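PDB 4G08: protein InvG from Salmonella enterica subsp. enterica serovar Typhimurium, which forms a ring-shaped multimer with an apparent central pore in the outer membrane, part of the type III secretion system that injects bacterial effector proteins into eukaryotic host cells. Local coordinates for residues Y81-S86 against P133-D138; K42-K47 against L69-Y74. All blocks are in the same frame, centred on the assembly; numbering follows the deposited sequence.

Contact 1: residues Y81-S86 against P133-D138; sequences YIYDAS and PPVYVD
Tyr-81 and Tyr-83 project from strand 81-84 onto the first turn of helix 134-138; the two segment axes make an angle of 109° and approach to 9.9 Å. The Tyr-83 ring does most of the work. Pro-134 meets it tip to tip, with CD lying over the ring centre, 3.6 Å from the centroid and only 10° off the normal, a clear CH-pi contact. Pro-133, at the N-cap, comes in obliquely, its CB 3.6 Å from Tyr-83 CE1. Beyond the ring, Tyr-83 OH accepts a weak, bent bond from Val-135 N at 3.4 Å; with proline at 134, this is the first N-H of the helix.

The helix belongs to the short secretin domain and the strand to the N0 domain, so this is where the N0 and short secretin domains of this periplasmic fragment meet. Val-135 CG1 touches both tyrosines. With chi1 at 64°, CG1 sits between the backbone N and the carbonyl carbon, 3.6 Å from Tyr-83 OH. The same methyl lies over one face of the Tyr-81 ring, offset toward the rim and 4.0 Å from Tyr-81 CG. At its far end the Tyr-81 hydroxyl is hydrogen-bonded to Asp-76. Tyr-74 of the neighbouring strand 71-75 also packs on Pro-133 and Val-135.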
loop_
_atom_site.group_PDB
_atom_site.type_symbol
_atom_site.label_atom_id
_atom_site.label_comp_id
_atom_site.label_asym_id
_atom_site.label_seq_id
_atom_site.Cartn_x
_atom_site.Cartn_y
_atom_site.Cartn_z
ATOM N N TYR A 81 -6.035 3.535 1.359
ATOM C CA TYR A 81 -5.126 4.656 1.540
ATOM C C TYR A 81 -4.454 4.967 0.224
ATOM O O TYR A 81 -3.942 4.127 -0.415
ATOM C CB TYR A 81 -4.058 4.360 2.606
ATOM C CG TYR A 81 -4.595 3.956 3.945
ATOM C CD1 TYR A 81 -5.078 2.690 4.146
ATOM C CD2 TYR A 81 -4.589 4.808 5.011
ATOM C CE1 TYR A 81 -5.559 2.313 5.315
ATOM C CE2 TYR A 81 -5.082 4.409 6.206
ATOM C CZ TYR A 81 -5.565 3.161 6.347
ATOM O OH TYR A 81 -6.060 2.694 7.535
ATOM N N ILE A 82 -4.461 6.225 -0.131
ATOM C CA ILE A 82 -3.853 6.701 -1.366
ATOM C C ILE A 82 -2.825 7.787 -1.068
ATOM O O ILE A 82 -3.088 8.726 -0.316
ATOM C CB ILE A 82 -4.916 7.251 -2.335
ATOM C CG1 ILE A 82 -5.892 6.136 -2.724
ATOM C CG2 ILE A 82 -4.253 7.828 -3.579
ATOM C CD1 ILE A 82 -7.199 6.636 -3.290
ATOM N N TYR A 83 -1.629 7.603 -1.618
ATOM C CA TYR A 83 -0.529 8.542 -1.437
ATOM C C TYR A 83 0.049 8.923 -2.782
ATOM O O TYR A 83 -0.019 8.145 -3.728
ATOM C CB TYR A 83 0.600 7.911 -0.627
ATOM C CG TYR A 83 0.192 7.390 0.716
ATOM C CD1 TYR A 83 -0.254 6.089 0.852
ATOM C CD2 TYR A 83 0.472 8.112 1.865
ATOM C CE1 TYR A 83 -0.547 5.565 2.083
ATOM C CE2 TYR A 83 0.213 7.584 3.107
ATOM C CZ TYR A 83 -0.299 6.308 3.206
ATOM O OH TYR A 83 -0.552 5.749 4.432
ATOM N N ASP A 84 0.799 10.019 -2.792
ATOM C CA ASP A 84 1.662 10.370 -3.911
ATOM C C ASP A 84 2.862 9.441 -3.901
ATOM O O ASP A 84 3.350 9.067 -2.840
ATOM C CB ASP A 84 2.123 11.824 -3.768
ATOM C CG ASP A 84 2.797 12.352 -5.019
ATOM O OD1 ASP A 84 2.072 12.685 -5.987
ATOM O OD2 ASP A 84 4.002 12.673 -4.946
ATOM N N ALA A 85 3.417 9.158 -5.065
ATOM C CA ALA A 85 4.580 8.293 -5.115
ATOM C C ALA A 85 5.717 8.895 -4.298
ATOM O O ALA A 85 6.538 8.170 -3.735
ATOM C CB ALA A 85 5.015 8.067 -6.550
ATOM N N SER A 86 5.655 10.207 -4.088
ATOM C CA SER A 86 6.719 10.918 -3.385
ATOM C C SER A 86 6.709 10.628 -1.880
ATOM O O SER A 86 7.648 10.975 -1.165
ATOM C CB SER A 86 6.601 12.425 -3.632
ATOM O OG SER A 86 5.594 13.005 -2.819
ATOM N N PRO A 133 3.569 2.166 0.494
ATOM C CA PRO A 133 2.801 3.131 1.259
ATOM C C PRO A 133 3.185 3.084 2.723
ATOM O O PRO A 133 3.358 2.007 3.284
ATOM C CB PRO A 133 1.359 2.663 1.084
ATOM C CG PRO A 133 1.352 1.838 -0.142
ATOM C CD PRO A 133 2.733 1.319 -0.370
ATOM N N PRO A 134 3.229 4.247 3.370
ATOM C CA PRO A 134 3.643 4.291 4.753
ATOM C C PRO A 134 2.839 3.365 5.659
ATOM O O PRO A 134 3.412 2.614 6.446
ATOM C CB PRO A 134 3.409 5.749 5.125
ATOM C CG PRO A 134 3.677 6.484 3.861
ATOM C CD PRO A 134 3.266 5.576 2.738
ATOM N N VAL A 135 1.529 3.345 5.500
ATOM C CA VAL A 135 0.725 2.487 6.344
ATOM C C VAL A 135 1.096 1.008 6.171
ATOM O O VAL A 135 1.072 0.236 7.132
ATOM C CB VAL A 135 -0.758 2.666 6.047
ATOM C CG1 VAL A 135 -1.041 2.232 4.626
ATOM C CG2 VAL A 135 -1.575 1.864 7.035
ATOM N N TYR A 136 1.483 0.626 4.960
ATOM C CA TYR A 136 1.910 -0.750 4.683
ATOM C C TYR A 136 3.267 -1.063 5.304
ATOM O O TYR A 136 3.443 -2.084 5.974
ATOM C CB TYR A 136 1.965 -0.975 3.174
ATOM C CG TYR A 136 2.447 -2.339 2.773
ATOM C CD1 TYR A 136 1.680 -3.466 3.007
ATOM C CD2 TYR A 136 3.611 -2.478 2.047
ATOM C CE1 TYR A 136 2.124 -4.711 2.628
ATOM C CE2 TYR A 136 4.043 -3.705 1.632
ATOM C CZ TYR A 136 3.305 -4.817 1.934
ATOM O OH TYR A 136 3.714 -6.026 1.428
ATOM N N VAL A 137 4.231 -0.197 5.045
ATOM C CA VAL A 137 5.590 -0.420 5.496
ATOM C C VAL A 137 5.643 -0.457 7.015
ATOM O O VAL A 137 6.303 -1.311 7.603
ATOM C CB VAL A 137 6.521 0.682 4.977
ATOM C CG1 VAL A 137 7.892 0.552 5.612
ATOM C CG2 VAL A 137 6.631 0.595 3.464
ATOM N N ASP A 138 4.831 0.375 7.652
ATOM C CA ASP A 138 4.771 0.397 9.107
ATOM C C ASP A 138 4.306 -0.951 9.640
ATOM O O ASP A 138 4.844 -1.473 10.615
ATOM C CB ASP A 138 3.812 1.482 9.582
ATOM C CG ASP A 138 4.379 2.874 9.419
ATOM O OD1 ASP A 138 5.584 3.001 9.115
ATOM O OD2 ASP A 138 3.640 3.844 9.686
#

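Contact 2: residues K42-K47 against L69-Y74; sequences KMAARK and LGLIWY
Lys-47 NZ is engaged in a salt bridge with Asp-84 OD1 at the end of strand 80-84, and on its way there the lysine chain passes over the backbone turn that follows Leu-69. Both segments belong to the N0 domain: Ala-44 sits in the loosely hydrogen-bonded short helix at 42-45, which follows edge strand 38-40 of a three-stranded mixed sheet, while Leu-71 opens strand 71-74, part of the opposite edge of that sheet.

The lysine leaves the backbone with CG anti to the carbonyl carbon (chi1 -73°) and stays extended through chi3. This carries CE to 3.1 Å from Leu-69 O, while CD stands 3.8 Å from that same oxygen. It is a close carbon-to-carbonyl approach, with the charge itself directed to Asp-84. The chain bends only at the last torsion (chi4 20°), which places NZ. The carbonyl probably adds a mild electrostatic attraction for the positively charged end.

Gly-70, just past the end of helix 58-69, has positive phi and turns the chain into the strand; its own carbonyl lies farther from the lysine, Gly-70 O to Lys-47 CE being 4.2 Å.

Leu-71 supplies the apolar half. Its side chain and that of Lys-47 run alongside each other in opposite senses, the Leu-71 methyl tip leaning toward the lysine. Leu-23 and Phe-27 of helix 23-30 and Ile-82 of the central strand also pack against Leu-71, which is buried. The methyl CD2 meets both partners across the contact: Lys-47 CD at 4.1 Å and, more loosely, Ala-44 CB at 4.4 Å.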
loop_
_atom_site.group_PDB
_atom_site.type_symbol
_atom_site.label_atom_id
_atom_site.label_comp_id
_atom_site.label_asym_id
_atom_site.label_seq_id
_atom_site.Cartn_x
_atom_site.Cartn_y
_atom_site.Cartn_z
ATOM N N LYS A 42 -1.991 14.260 1.803
ATOM C CA LYS A 42 -1.896 15.653 1.434
ATOM C C LYS A 42 -1.347 15.793 0.020
ATOM O O LYS A 42 -1.934 16.477 -0.819
ATOM C CB LYS A 42 -0.984 16.380 2.411
ATOM C CG LYS A 42 -0.458 17.692 1.869
ATOM C CD LYS A 42 0.617 18.276 2.763
ATOM C CE LYS A 42 1.990 17.859 2.284
ATOM N NZ LYS A 42 2.984 18.002 3.376
ATOM N N MET A 43 -0.246 15.102 -0.265
ATOM C CA MET A 43 0.385 15.228 -1.575
ATOM C C MET A 43 -0.474 14.663 -2.695
ATOM O O MET A 43 -0.374 15.116 -3.834
ATOM C CB MET A 43 1.758 14.562 -1.605
ATOM C CG MET A 43 2.801 15.286 -0.783
ATOM S SD MET A 43 3.141 16.925 -1.446
ATOM C CE MET A 43 3.934 16.510 -2.992
ATOM N N ALA A 44 -1.227 13.605 -2.432
ATOM C CA ALA A 44 -2.082 13.074 -3.485
ATOM C C ALA A 44 -3.194 14.061 -3.777
ATOM O O ALA A 44 -3.594 14.249 -4.927
ATOM C CB ALA A 44 -2.665 11.739 -3.088
ATOM N N ALA A 45 -3.720 14.654 -2.714
ATOM C CA ALA A 45 -4.894 15.503 -2.806
ATOM C C ALA A 45 -4.642 16.779 -3.598
ATOM O O ALA A 45 -5.586 17.405 -4.070
ATOM C CB ALA A 45 -5.411 15.838 -1.420
ATOM N N ARG A 46 -3.386 17.177 -3.754
ATOM C CA ARG A 46 -3.116 18.403 -4.496
ATOM C C ARG A 46 -3.031 18.174 -6.003
ATOM O O ARG A 46 -3.043 19.131 -6.775
ATOM C CB ARG A 46 -1.861 19.097 -3.998
ATOM C CG ARG A 46 -0.585 18.349 -4.277
ATOM C CD ARG A 46 0.525 18.953 -3.445
ATOM N NE ARG A 46 0.984 20.222 -3.992
ATOM C CZ ARG A 46 1.989 20.344 -4.850
ATOM N NH1 ARG A 46 2.629 19.270 -5.288
ATOM N NH2 ARG A 46 2.335 21.543 -5.295
ATOM N N LYS A 47 -3.110 16.921 -6.428
ATOM C CA LYS A 47 -3.164 16.618 -7.850
ATOM C C LYS A 47 -4.570 16.815 -8.380
ATOM O O LYS A 47 -5.518 16.763 -7.654
ATOM C CB LYS A 47 -2.679 15.206 -8.131
ATOM C CG LYS A 47 -1.206 15.019 -7.992
ATOM C CD LYS A 47 -0.824 13.591 -8.084
ATOM C CE LYS A 47 0.602 13.384 -8.483
ATOM N NZ LYS A 47 1.432 14.535 -8.252
ATOM N N LEU A 69 -0.829 8.637 -12.758
ATOM C CA LEU A 69 -0.694 9.868 -11.981
ATOM C C LEU A 69 0.416 9.856 -10.943
ATOM O O LEU A 69 0.669 10.877 -10.307
ATOM C CB LEU A 69 -2.004 10.202 -11.285
ATOM C CG LEU A 69 -3.170 10.470 -12.222
ATOM C CD1 LEU A 69 -4.333 10.970 -11.404
ATOM C CD2 LEU A 69 -2.816 11.495 -13.279
ATOM N N GLY A 70 1.128 8.745 -10.818
ATOM C CA GLY A 70 2.189 8.652 -9.819
ATOM C C GLY A 70 1.627 8.593 -8.411
ATOM O O GLY A 70 1.903 9.460 -7.581
ATOM N N LEU A 71 0.878 7.527 -8.147
ATOM C CA LEU A 71 0.292 7.257 -6.840
ATOM C C LEU A 71 0.742 5.895 -6.322
ATOM O O LEU A 71 1.065 4.988 -7.098
ATOM C CB LEU A 71 -1.236 7.264 -6.932
ATOM C CG LEU A 71 -1.914 8.468 -7.577
ATOM C CD1 LEU A 71 -3.423 8.298 -7.567
ATOM C CD2 LEU A 71 -1.517 9.732 -6.845
ATOM N N ILE A 72 0.559 5.694 -5.025
ATOM C CA ILE A 72 0.634 4.370 -4.445
ATOM C C ILE A 72 -0.526 4.200 -3.473
ATOM O O ILE A 72 -1.014 5.175 -2.909
ATOM C CB ILE A 72 1.970 4.179 -3.705
ATOM C CG1 ILE A 72 2.142 5.264 -2.642
ATOM C CG2 ILE A 72 3.124 4.280 -4.686
ATOM C CD1 ILE A 72 3.481 5.247 -1.932
ATOM N N TRP A 73 -1.054 2.987 -3.393
ATOM C CA TRP A 73 -2.245 2.745 -2.594
ATOM C C TRP A 73 -2.203 1.411 -1.879
ATOM O O TRP A 73 -1.430 0.522 -2.230
ATOM C CB TRP A 73 -3.497 2.834 -3.454
ATOM C CG TRP A 73 -3.604 1.755 -4.434
ATOM C CD1 TRP A 73 -2.890 1.623 -5.579
ATOM C CD2 TRP A 73 -4.504 0.650 -4.387
ATOM N NE1 TRP A 73 -3.265 0.484 -6.239
ATOM C CE2 TRP A 73 -4.280 -0.115 -5.543
ATOM C CE3 TRP A 73 -5.499 0.251 -3.492
ATOM C CZ2 TRP A 73 -5.024 -1.250 -5.839
ATOM C CZ3 TRP A 73 -6.210 -0.899 -3.766
ATOM C CH2 TRP A 73 -5.979 -1.629 -4.936
ATOM N N TYR A 74 -2.996 1.325 -0.819
ATOM C CA TYR A 74 -3.073 0.136 0.005
ATOM C C TYR A 74 -4.500 -0.018 0.515
ATOM O O TYR A 74 -5.128 0.958 0.911
ATOM C CB TYR A 74 -2.107 0.270 1.182
ATOM C CG TYR A 74 -2.020 -0.956 2.044
ATOM C CD1 TYR A 74 -1.660 -2.180 1.505
ATOM C CD2 TYR A 74 -2.373 -0.909 3.380
ATOM C CE1 TYR A 74 -1.575 -3.304 2.293
ATOM C CE2 TYR A 74 -2.316 -2.034 4.172
ATOM C CZ TYR A 74 -1.958 -3.236 3.614
ATOM O OH TYR A 74 -1.992 -4.378 4.381
#

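Strands 71-75 and 80-84, consecutive in the chain, join the two contacts, whose centres are about 9 Å apart. They pair antiparallel, with probable hydrogen bonds from Tyr-81 N to Tyr-74 O and from Tyr-83 N to Ile-72 O, each 2.8 Å. Contact 2 is internal to the N0 domain; contact 1 sets the same sheet against the first turn of the helix in the short secretin domain. Asp-84 belongs to both neighbourhoods: besides the bond of its OD1 to the lysine of contact 2, its OD2 accepts from Ser-86 N in an Asx turn. At the domain junction the rings of Tyr-74 and Tyr-136 meet, planes at about 50°.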